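Local coordinates for fucolectin-related protein (Streptococcus pneumoniae, PDB 2WMF) that probably hydrolyses blood-group antigen carbohydrates of the host, as a family 98 glycoside hydrolase, at residues 417-426 against 444-452; 350-358 against 368-376. All blocks are in the same frame, centred on the assembly; numbering follows the deposited sequence.

Interaction 1 (417-426 against 444-452); sequences LYEGDGYAQR and QQVMLPMYT
E419 and M447 form an antiparallel hydrogen-bonded pair that sets strand 419-420 on the edge of a six-stranded antiparallel sheet in a beta-sandwich-like domain; strand 423-426 then crosses to a second sheet, its axis 8.1 Å from that of 444-449. M447 N reaches E419 O at 2.8 Å. G420 follows as a non-hydrogen-bonded pair with V446; at a phi of 114°, which suits glycine, it brings its CA within 3.3 Å of Q445 O, a CA-H...O contact. At the crossing, D421 OD1 takes the N-H of Q445 at 2.9 Å, prolonging the strand pairing with a side-chain acceptor, while G422 N gives a bond to Q445 O. Between the sheets, L448 CD2 touches both Y418 CB and A424 CB, at 3.7 Å each, and V446 CG1 meets Y418 CE1 obliquely. The small methyl of A424 lies over the centre of the Y418 ring, whose buried hydroxyl donates to G422 O in the carbonyl plane and accepts a weak bond from A424 N. At the other end R426, bent at chi2 (76°), lays its guanidinium flat on the Y451 ring as a cation-pi stack, while E472 forms a salt bridge with it and probably balances its charge; R426 CZ stands 3.2 Å from Y451 CD2.

Interaction 2 (350-358 against 368-376); sequences NGFYQGLYS and NGRYHILPV
With chi1 at 69°, the CG of Y357 sits between its own backbone N and carbonyl carbon, which carries the phenol across to 368-376; there Y357 OH accepts the N-H of L374 at 3.0 Å. Tyrosine suits the place because its ring fills the space between the segments while its hydroxyl satisfies a backbone amide. H372 O lies over one face of this ring, 3.6 Å from Y357 CE2, and the CG of L374 meets its edge in plane. L356, with CG anti to the carbonyl carbon (chi1 -70°), crosses Y371 at about a right angle and sets CD2 over the ring face in a CH-pi contact, 3.9 Å from the centroid; R370 CB covers the opposite face. Neither segment is regular apart from the final strand residue V376: type I turns at G351-Q354 and G369-H372 shape them, and an Asx turn from N368 OD1 to R370 N introduces the second. Helix 406-413 packs against L356, Y371 and L374 through L410. L356 CD1 also approaches L374 CD1 at 4.1 Å, extending the apolar patch. Along its border, N368 ND2 gives a weak bond to L356 O, and one water donates to G355 O and, at 2.8 Å, to Y371 OH, which is also hydrogen-bonded to N411 OD1.

Interaction 2 closes before interaction 1 opens along the chain, and their centres lie about 17 Å apart, yet the two touch directly. Segment 368-376 faces segment 417-426: ND1 of H372, a residue turned away from 350-358, probably donates to Q425 OE1, 2.8 Å away, and H372 CE1 packs 3.3 Å from R426 O. Two residues before Q425, Y423 CD1 lies 3.4 Å from N368 C. Strand 423-426 thus meets both 444-452 and 368-376, on differing sides: A424 and R426 point toward 444-452, whereas Q425 points away from it. Interaction 2 also reaches helix 219-231 of the parallel eight-stranded barrel through Y353 and V376, so the pair joins barrel to sheets.

Interaction 1 (417-426 against 444-452)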
loop_
_atom_site.group_PDB
_atom_site.type_symbol
_atom_site.label_atom_id
_atom_site.label_comp_id
_atom_site.label_asym_id
_atom_site.label_seq_id
_atom_site.Cartn_x
_atom_site.Cartn_y
_atom_site.Cartn_z
ATOM N N LEU A 417 9.781 18.954 -13.036
ATOM C CA LEU A 417 8.497 19.003 -13.733
ATOM C C LEU A 417 7.422 19.886 -13.117
ATOM O O LEU A 417 6.395 20.122 -13.747
ATOM C CB LEU A 417 7.909 17.592 -13.899
ATOM C CG LEU A 417 8.809 16.556 -14.566
ATOM C CD1 LEU A 417 8.121 15.192 -14.749
ATOM C CD2 LEU A 417 9.354 17.097 -15.934
ATOM N N TYR A 418 7.605 20.353 -11.875
ATOM C CA TYR A 418 6.608 21.208 -11.279
ATOM C C TYR A 418 7.276 22.118 -10.255
ATOM O O TYR A 418 8.434 21.855 -9.875
ATOM C CB TYR A 418 5.489 20.387 -10.603
ATOM C CG TYR A 418 5.900 19.619 -9.353
ATOM C CD1 TYR A 418 5.567 20.095 -8.061
ATOM C CD2 TYR A 418 6.630 18.413 -9.448
ATOM C CE1 TYR A 418 5.951 19.384 -6.913
ATOM C CE2 TYR A 418 7.031 17.701 -8.285
ATOM C CZ TYR A 418 6.640 18.156 -7.034
ATOM O OH TYR A 418 6.981 17.424 -5.884
ATOM N N GLU A 419 6.528 23.132 -9.817
ATOM C CA GLU A 419 6.958 24.044 -8.770
ATOM C C GLU A 419 6.078 23.881 -7.535
ATOM O O GLU A 419 4.925 23.439 -7.611
ATOM C CB GLU A 419 6.867 25.498 -9.260
ATOM C CG GLU A 419 7.764 25.799 -10.448
ATOM C CD GLU A 419 9.238 25.784 -10.088
ATOM O OE1 GLU A 419 9.592 25.916 -8.913
ATOM O OE2 GLU A 419 10.075 25.633 -11.009
ATOM N N GLY A 420 6.623 24.268 -6.388
ATOM C CA GLY A 420 5.913 24.180 -5.114
ATOM C C GLY A 420 6.564 23.189 -4.165
ATOM O O GLY A 420 7.653 22.695 -4.406
ATOM N N ASP A 421 5.902 22.995 -3.025
ATOM C CA ASP A 421 6.401 22.143 -1.952
ATOM C C ASP A 421 5.583 20.865 -1.698
ATOM O O ASP A 421 5.960 20.124 -0.793
ATOM C CB ASP A 421 6.594 22.900 -0.628
ATOM C CG ASP A 421 5.332 23.597 -0.099
ATOM O OD1 ASP A 421 4.239 23.471 -0.689
ATOM O OD2 ASP A 421 5.453 24.298 0.967
ATOM N N GLY A 422 4.510 20.633 -2.467
ATOM C CA GLY A 422 3.773 19.373 -2.443
ATOM C C GLY A 422 4.502 18.256 -3.165
ATOM O O GLY A 422 5.541 18.473 -3.846
ATOM N N TYR A 423 3.935 17.055 -3.048
ATOM C CA TYR A 423 4.389 15.884 -3.785
ATOM C C TYR A 423 3.593 15.817 -5.090
ATOM O O TYR A 423 2.352 15.829 -5.081
ATOM C CB TYR A 423 4.158 14.614 -2.997
ATOM C CG TYR A 423 4.325 13.348 -3.808
ATOM C CD1 TYR A 423 5.572 12.763 -4.004
ATOM C CD2 TYR A 423 3.224 12.747 -4.396
ATOM C CE1 TYR A 423 5.739 11.574 -4.722
ATOM C CE2 TYR A 423 3.352 11.562 -5.139
ATOM C CZ TYR A 423 4.628 10.984 -5.320
ATOM O OH TYR A 423 4.714 9.790 -6.038
ATOM N N ALA A 424 4.303 15.749 -6.206
ATOM C CA ALA A 424 3.666 15.473 -7.511
ATOM C C ALA A 424 4.563 14.599 -8.369
ATOM O O ALA A 424 5.773 14.803 -8.425
ATOM C CB ALA A 424 3.284 16.756 -8.273
ATOM N N GLN A 425 3.938 13.632 -9.024
ATOM C CA GLN A 425 4.588 12.659 -9.889
ATOM C C GLN A 425 3.828 12.601 -11.221
ATOM O O GLN A 425 2.633 12.426 -11.227
ATOM C CB GLN A 425 4.605 11.273 -9.247
ATOM C CG GLN A 425 5.354 10.270 -10.064
ATOM C CD GLN A 425 5.283 8.814 -9.568
ATOM O OE1 GLN A 425 5.942 7.921 -10.165
ATOM N NE2 GLN A 425 4.527 8.563 -8.452
ATOM N N ARG A 426 4.555 12.719 -12.330
ATOM C CA ARG A 426 3.964 12.543 -13.664
ATOM C C ARG A 426 4.021 11.055 -14.027
ATOM O O ARG A 426 5.069 10.412 -13.915
ATOM C CB ARG A 426 4.647 13.414 -14.667
ATOM C CG ARG A 426 3.932 13.412 -16.015
ATOM C CD ARG A 426 2.683 14.242 -16.001
ATOM N NE ARG A 426 2.008 14.095 -17.289
ATOM C CZ ARG A 426 0.978 14.827 -17.681
ATOM N NH1 ARG A 426 0.394 15.711 -16.858
ATOM N NH2 ARG A 426 0.440 14.618 -18.874
ATOM N N GLN A 444 0.310 22.491 1.601
ATOM C CA GLN A 444 1.311 22.528 0.545
ATOM C C GLN A 444 0.651 22.919 -0.764
ATOM O O GLN A 444 -0.544 22.668 -0.982
ATOM C CB GLN A 444 2.060 21.201 0.439
ATOM C CG GLN A 444 2.852 20.854 1.690
ATOM C CD GLN A 444 3.522 19.466 1.635
ATOM O OE1 GLN A 444 3.145 18.621 0.819
ATOM N NE2 GLN A 444 4.479 19.218 2.542
ATOM N N GLN A 445 1.476 23.469 -1.646
ATOM C CA GLN A 445 1.018 23.930 -2.942
ATOM C C GLN A 445 1.874 23.312 -4.042
ATOM O O GLN A 445 3.066 23.067 -3.858
ATOM C CB GLN A 445 1.072 25.463 -3.040
ATOM C CG GLN A 445 0.256 26.194 -1.987
ATOM C CD GLN A 445 0.892 26.213 -0.601
ATOM O OE1 GLN A 445 2.092 26.448 -0.466
ATOM N NE2 GLN A 445 0.060 26.030 0.450
ATOM N N VAL A 446 1.215 23.051 -5.182
ATOM C CA VAL A 446 1.895 22.694 -6.390
ATOM C C VAL A 446 1.357 23.531 -7.530
ATOM O O VAL A 446 0.167 23.861 -7.575
ATOM C CB VAL A 446 1.783 21.173 -6.712
ATOM C CG1 VAL A 446 2.462 20.317 -5.591
ATOM C CG2 VAL A 446 0.373 20.683 -6.962
ATOM N N MET A 447 2.276 23.842 -8.438
ATOM C CA MET A 447 1.946 24.439 -9.746
ATOM C C MET A 447 2.466 23.460 -10.781
ATOM O O MET A 447 3.658 23.225 -10.876
ATOM C CB MET A 447 2.623 25.805 -9.920
ATOM C CG MET A 447 2.164 26.520 -11.158
ATOM S SD MET A 447 2.793 25.959 -12.743
ATOM C CE MET A 447 4.611 25.928 -12.578
ATOM N N LEU A 448 1.516 22.884 -11.521
ATOM C CA LEU A 448 1.744 21.807 -12.458
ATOM C C LEU A 448 1.578 22.274 -13.910
ATOM O O LEU A 448 0.466 22.534 -14.373
ATOM C CB LEU A 448 0.729 20.708 -12.171
ATOM C CG LEU A 448 0.555 20.172 -10.757
ATOM C CD1 LEU A 448 -0.592 19.148 -10.654
ATOM C CD2 LEU A 448 1.868 19.609 -10.213
ATOM N N PRO A 449 2.699 22.369 -14.637
ATOM C CA PRO A 449 2.592 22.546 -16.095
ATOM C C PRO A 449 1.751 21.401 -16.654
ATOM O O PRO A 449 1.788 20.273 -16.134
ATOM C CB PRO A 449 4.039 22.404 -16.579
ATOM C CG PRO A 449 4.908 22.695 -15.376
ATOM C CD PRO A 449 4.092 22.171 -14.214
ATOM N N MET A 450 1.002 21.686 -17.710
ATOM C CA MET A 450 0.143 20.674 -18.306
ATOM C C MET A 450 0.645 20.347 -19.711
ATOM O O MET A 450 1.386 21.112 -20.316
ATOM C CB MET A 450 -1.316 21.153 -18.306
ATOM C CG MET A 450 -1.890 21.381 -16.840
ATOM S SD MET A 450 -1.949 19.848 -15.865
ATOM C CE MET A 450 -3.568 19.284 -16.415
ATOM N N TYR A 451 0.290 19.152 -20.177
ATOM C CA TYR A 451 0.913 18.558 -21.381
ATOM C C TYR A 451 -0.038 18.559 -22.577
ATOM O O TYR A 451 0.320 18.094 -23.658
ATOM C CB TYR A 451 1.403 17.139 -21.085
ATOM C CG TYR A 451 2.576 17.043 -20.085
ATOM C CD1 TYR A 451 3.795 16.483 -20.457
ATOM C CD2 TYR A 451 2.428 17.491 -18.752
ATOM C CE1 TYR A 451 4.863 16.351 -19.551
ATOM C CE2 TYR A 451 3.492 17.357 -17.832
ATOM C CZ TYR A 451 4.701 16.823 -18.235
ATOM O OH TYR A 451 5.748 16.705 -17.325
ATOM N N THR A 452 -1.216 19.121 -22.376
ATOM C CA THR A 452 -2.207 19.368 -23.432
ATOM C C THR A 452 -2.644 20.834 -23.332
ATOM O O THR A 452 -2.415 21.508 -22.328
ATOM C CB THR A 452 -3.458 18.496 -23.270
ATOM O OG1 THR A 452 -4.146 18.829 -22.042
ATOM C CG2 THR A 452 -3.100 16.996 -23.288
HETATM O O HOH W 1 3.351 25.565 1.720
#

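Interaction 2 (350-358 against 368-376)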
loop_
_atom_site.group_PDB
_atom_site.type_symbol
_atom_site.label_atom_id
_atom_site.label_comp_id
_atom_site.label_asym_id
_atom_site.label_seq_id
_atom_site.Cartn_x
_atom_site.Cartn_y
_atom_site.Cartn_z
ATOM N N ASN A 350 22.749 5.120 4.352
ATOM C CA ASN A 350 21.545 5.573 5.064
ATOM C C ASN A 350 21.116 7.070 4.946
ATOM O O ASN A 350 19.917 7.364 5.193
ATOM C CB ASN A 350 21.798 5.384 6.584
ATOM C CG ASN A 350 21.889 3.899 7.029
ATOM O OD1 ASN A 350 21.874 2.977 6.209
ATOM N ND2 ASN A 350 21.990 3.682 8.365
ATOM N N GLY A 351 21.889 7.980 4.362
ATOM C CA GLY A 351 21.251 9.093 3.600
ATOM C C GLY A 351 20.916 9.211 2.145
ATOM O O GLY A 351 20.747 10.346 1.648
ATOM N N PHE A 352 20.789 8.089 1.454
ATOM C CA PHE A 352 20.665 8.155 0.014
ATOM C C PHE A 352 19.479 9.014 -0.433
ATOM O O PHE A 352 19.592 9.730 -1.416
ATOM C CB PHE A 352 20.562 6.751 -0.604
ATOM C CG PHE A 352 20.532 6.761 -2.116
ATOM C CD1 PHE A 352 21.712 6.950 -2.872
ATOM C CD2 PHE A 352 19.342 6.609 -2.788
ATOM C CE1 PHE A 352 21.658 6.958 -4.260
ATOM C CE2 PHE A 352 19.286 6.631 -4.156
ATOM C CZ PHE A 352 20.439 6.789 -4.910
ATOM N N TYR A 353 18.321 8.864 0.222
ATOM C CA TYR A 353 17.117 9.492 -0.301
ATOM C C TYR A 353 16.957 10.964 0.131
ATOM O O TYR A 353 16.110 11.705 -0.408
ATOM C CB TYR A 353 15.890 8.665 0.092
ATOM C CG TYR A 353 15.953 7.273 -0.518
ATOM C CD1 TYR A 353 15.514 7.052 -1.819
ATOM C CD2 TYR A 353 16.486 6.196 0.175
ATOM C CE1 TYR A 353 15.577 5.793 -2.396
ATOM C CE2 TYR A 353 16.577 4.930 -0.407
ATOM C CZ TYR A 353 16.142 4.743 -1.693
ATOM O OH TYR A 353 16.201 3.487 -2.237
ATOM N N GLN A 354 17.806 11.402 1.050
ATOM C CA GLN A 354 17.826 12.834 1.468
ATOM C C GLN A 354 18.191 13.721 0.282
ATOM O O GLN A 354 19.046 13.374 -0.559
ATOM C CB GLN A 354 18.851 13.014 2.561
ATOM C CG GLN A 354 18.557 12.241 3.798
ATOM C CD GLN A 354 17.592 12.936 4.711
ATOM O OE1 GLN A 354 17.249 14.110 4.514
ATOM N NE2 GLN A 354 17.156 12.224 5.745
ATOM N N GLY A 355 17.531 14.859 0.162
ATOM C CA GLY A 355 17.732 15.701 -1.006
ATOM C C GLY A 355 17.122 15.284 -2.302
ATOM O O GLY A 355 17.073 16.071 -3.240
ATOM N N LEU A 356 16.649 14.038 -2.364
ATOM C CA LEU A 356 16.002 13.516 -3.556
ATOM C C LEU A 356 14.530 13.464 -3.341
ATOM O O LEU A 356 13.785 14.299 -3.880
ATOM C CB LEU A 356 16.546 12.111 -3.967
ATOM C CG LEU A 356 17.949 12.093 -4.500
ATOM C CD1 LEU A 356 18.453 10.630 -4.582
ATOM C CD2 LEU A 356 17.999 12.881 -5.835
ATOM N N TYR A 357 14.068 12.526 -2.514
ATOM C CA TYR A 357 12.648 12.379 -2.394
ATOM C C TYR A 357 12.056 11.841 -1.120
ATOM O O TYR A 357 10.834 11.713 -1.022
ATOM C CB TYR A 357 12.123 11.632 -3.572
ATOM C CG TYR A 357 12.458 10.162 -3.746
ATOM C CD1 TYR A 357 11.795 9.178 -3.037
ATOM C CD2 TYR A 357 13.351 9.751 -4.725
ATOM C CE1 TYR A 357 12.077 7.807 -3.256
ATOM C CE2 TYR A 357 13.618 8.380 -4.955
ATOM C CZ TYR A 357 12.947 7.439 -4.237
ATOM O OH TYR A 357 13.174 6.111 -4.504
ATOM N N SER A 358 12.896 11.549 -0.133
ATOM C CA SER A 358 12.389 11.259 1.203
ATOM C C SER A 358 13.366 11.818 2.226
ATOM O O SER A 358 14.541 11.392 2.295
ATOM C CB SER A 358 12.208 9.750 1.472
ATOM O OG SER A 358 11.729 9.557 2.810
ATOM N N ASN A 368 8.747 14.305 -3.031
ATOM C CA ASN A 368 8.999 14.671 -4.436
ATOM C C ASN A 368 8.654 13.461 -5.308
ATOM O O ASN A 368 9.070 12.343 -4.964
ATOM C CB ASN A 368 10.508 15.004 -4.557
ATOM C CG ASN A 368 10.854 15.866 -5.731
ATOM O OD1 ASN A 368 10.080 16.020 -6.675
ATOM N ND2 ASN A 368 12.044 16.501 -5.647
ATOM N N GLY A 369 8.040 13.700 -6.467
ATOM C CA GLY A 369 7.764 12.668 -7.455
ATOM C C GLY A 369 8.672 12.683 -8.674
ATOM O O GLY A 369 8.482 11.888 -9.560
ATOM N N ARG A 370 9.649 13.601 -8.679
ATOM C CA ARG A 370 10.540 13.869 -9.805
ATOM C C ARG A 370 11.275 12.629 -10.335
ATOM O O ARG A 370 11.576 12.541 -11.530
ATOM C CB ARG A 370 11.561 14.954 -9.408
ATOM C CG ARG A 370 12.527 15.356 -10.515
ATOM C CD ARG A 370 13.301 16.572 -10.049
ATOM N NE ARG A 370 14.332 16.971 -10.989
ATOM C CZ ARG A 370 15.036 18.090 -10.883
ATOM N NH1 ARG A 370 14.834 18.897 -9.843
ATOM N NH2 ARG A 370 15.969 18.383 -11.770
ATOM N N TYR A 371 11.636 11.715 -9.438
ATOM C CA TYR A 371 12.487 10.564 -9.773
ATOM C C TYR A 371 11.677 9.255 -9.723
ATOM O O TYR A 371 12.242 8.187 -9.894
ATOM C CB TYR A 371 13.671 10.471 -8.784
ATOM C CG TYR A 371 14.283 11.820 -8.440
ATOM C CD1 TYR A 371 15.272 12.392 -9.244
ATOM C CD2 TYR A 371 13.835 12.549 -7.337
ATOM C CE1 TYR A 371 15.799 13.657 -8.969
ATOM C CE2 TYR A 371 14.363 13.832 -7.051
ATOM C CZ TYR A 371 15.335 14.364 -7.855
ATOM O OH TYR A 371 15.837 15.606 -7.504
ATOM N N HIS A 372 10.370 9.348 -9.481
ATOM C CA HIS A 372 9.545 8.183 -9.202
ATOM C C HIS A 372 10.152 7.443 -8.003
ATOM O O HIS A 372 10.872 8.051 -7.230
ATOM C CB HIS A 372 9.456 7.275 -10.446
ATOM C CG HIS A 372 9.179 8.030 -11.709
ATOM N ND1 HIS A 372 7.925 8.511 -12.010
ATOM C CD2 HIS A 372 9.994 8.412 -12.724
ATOM C CE1 HIS A 372 7.983 9.193 -13.146
ATOM N NE2 HIS A 372 9.220 9.131 -13.616
ATOM N N ILE A 373 9.864 6.162 -7.864
ATOM C CA ILE A 373 10.700 5.270 -7.019
ATOM C C ILE A 373 11.962 4.927 -7.847
ATOM O O ILE A 373 11.865 4.378 -8.969
ATOM C CB ILE A 373 9.969 3.969 -6.632
ATOM C CG1 ILE A 373 8.869 4.271 -5.599
ATOM C CG2 ILE A 373 10.941 2.936 -6.086
ATOM C CD1 ILE A 373 7.817 3.144 -5.467
ATOM N N LEU A 374 13.139 5.285 -7.343
ATOM C CA LEU A 374 14.406 4.933 -8.009
ATOM C C LEU A 374 14.675 3.421 -7.755
ATOM O O LEU A 374 14.747 2.990 -6.604
ATOM C CB LEU A 374 15.548 5.779 -7.457
ATOM C CG LEU A 374 15.752 7.149 -8.061
ATOM C CD1 LEU A 374 16.727 7.993 -7.229
ATOM C CD2 LEU A 374 16.310 6.973 -9.512
ATOM N N PRO A 375 14.707 2.588 -8.803
ATOM C CA PRO A 375 14.953 1.157 -8.564
ATOM C C PRO A 375 16.335 0.863 -7.976
ATOM O O PRO A 375 17.359 1.468 -8.399
ATOM C CB PRO A 375 14.829 0.544 -9.977
ATOM C CG PRO A 375 14.027 1.538 -10.768
ATOM C CD PRO A 375 14.516 2.862 -10.244
ATOM N N VAL A 376 16.350 -0.040 -6.992
ATOM C CA VAL A 376 17.564 -0.652 -6.512
ATOM C C VAL A 376 17.588 -2.069 -7.037
ATOM O O VAL A 376 16.621 -2.816 -6.847
ATOM C CB VAL A 376 17.687 -0.621 -4.957
ATOM C CG1 VAL A 376 18.805 -1.579 -4.486
ATOM C CG2 VAL A 376 17.980 0.766 -4.492
HETATM O O HOH W 2 15.271 16.985 -5.105
#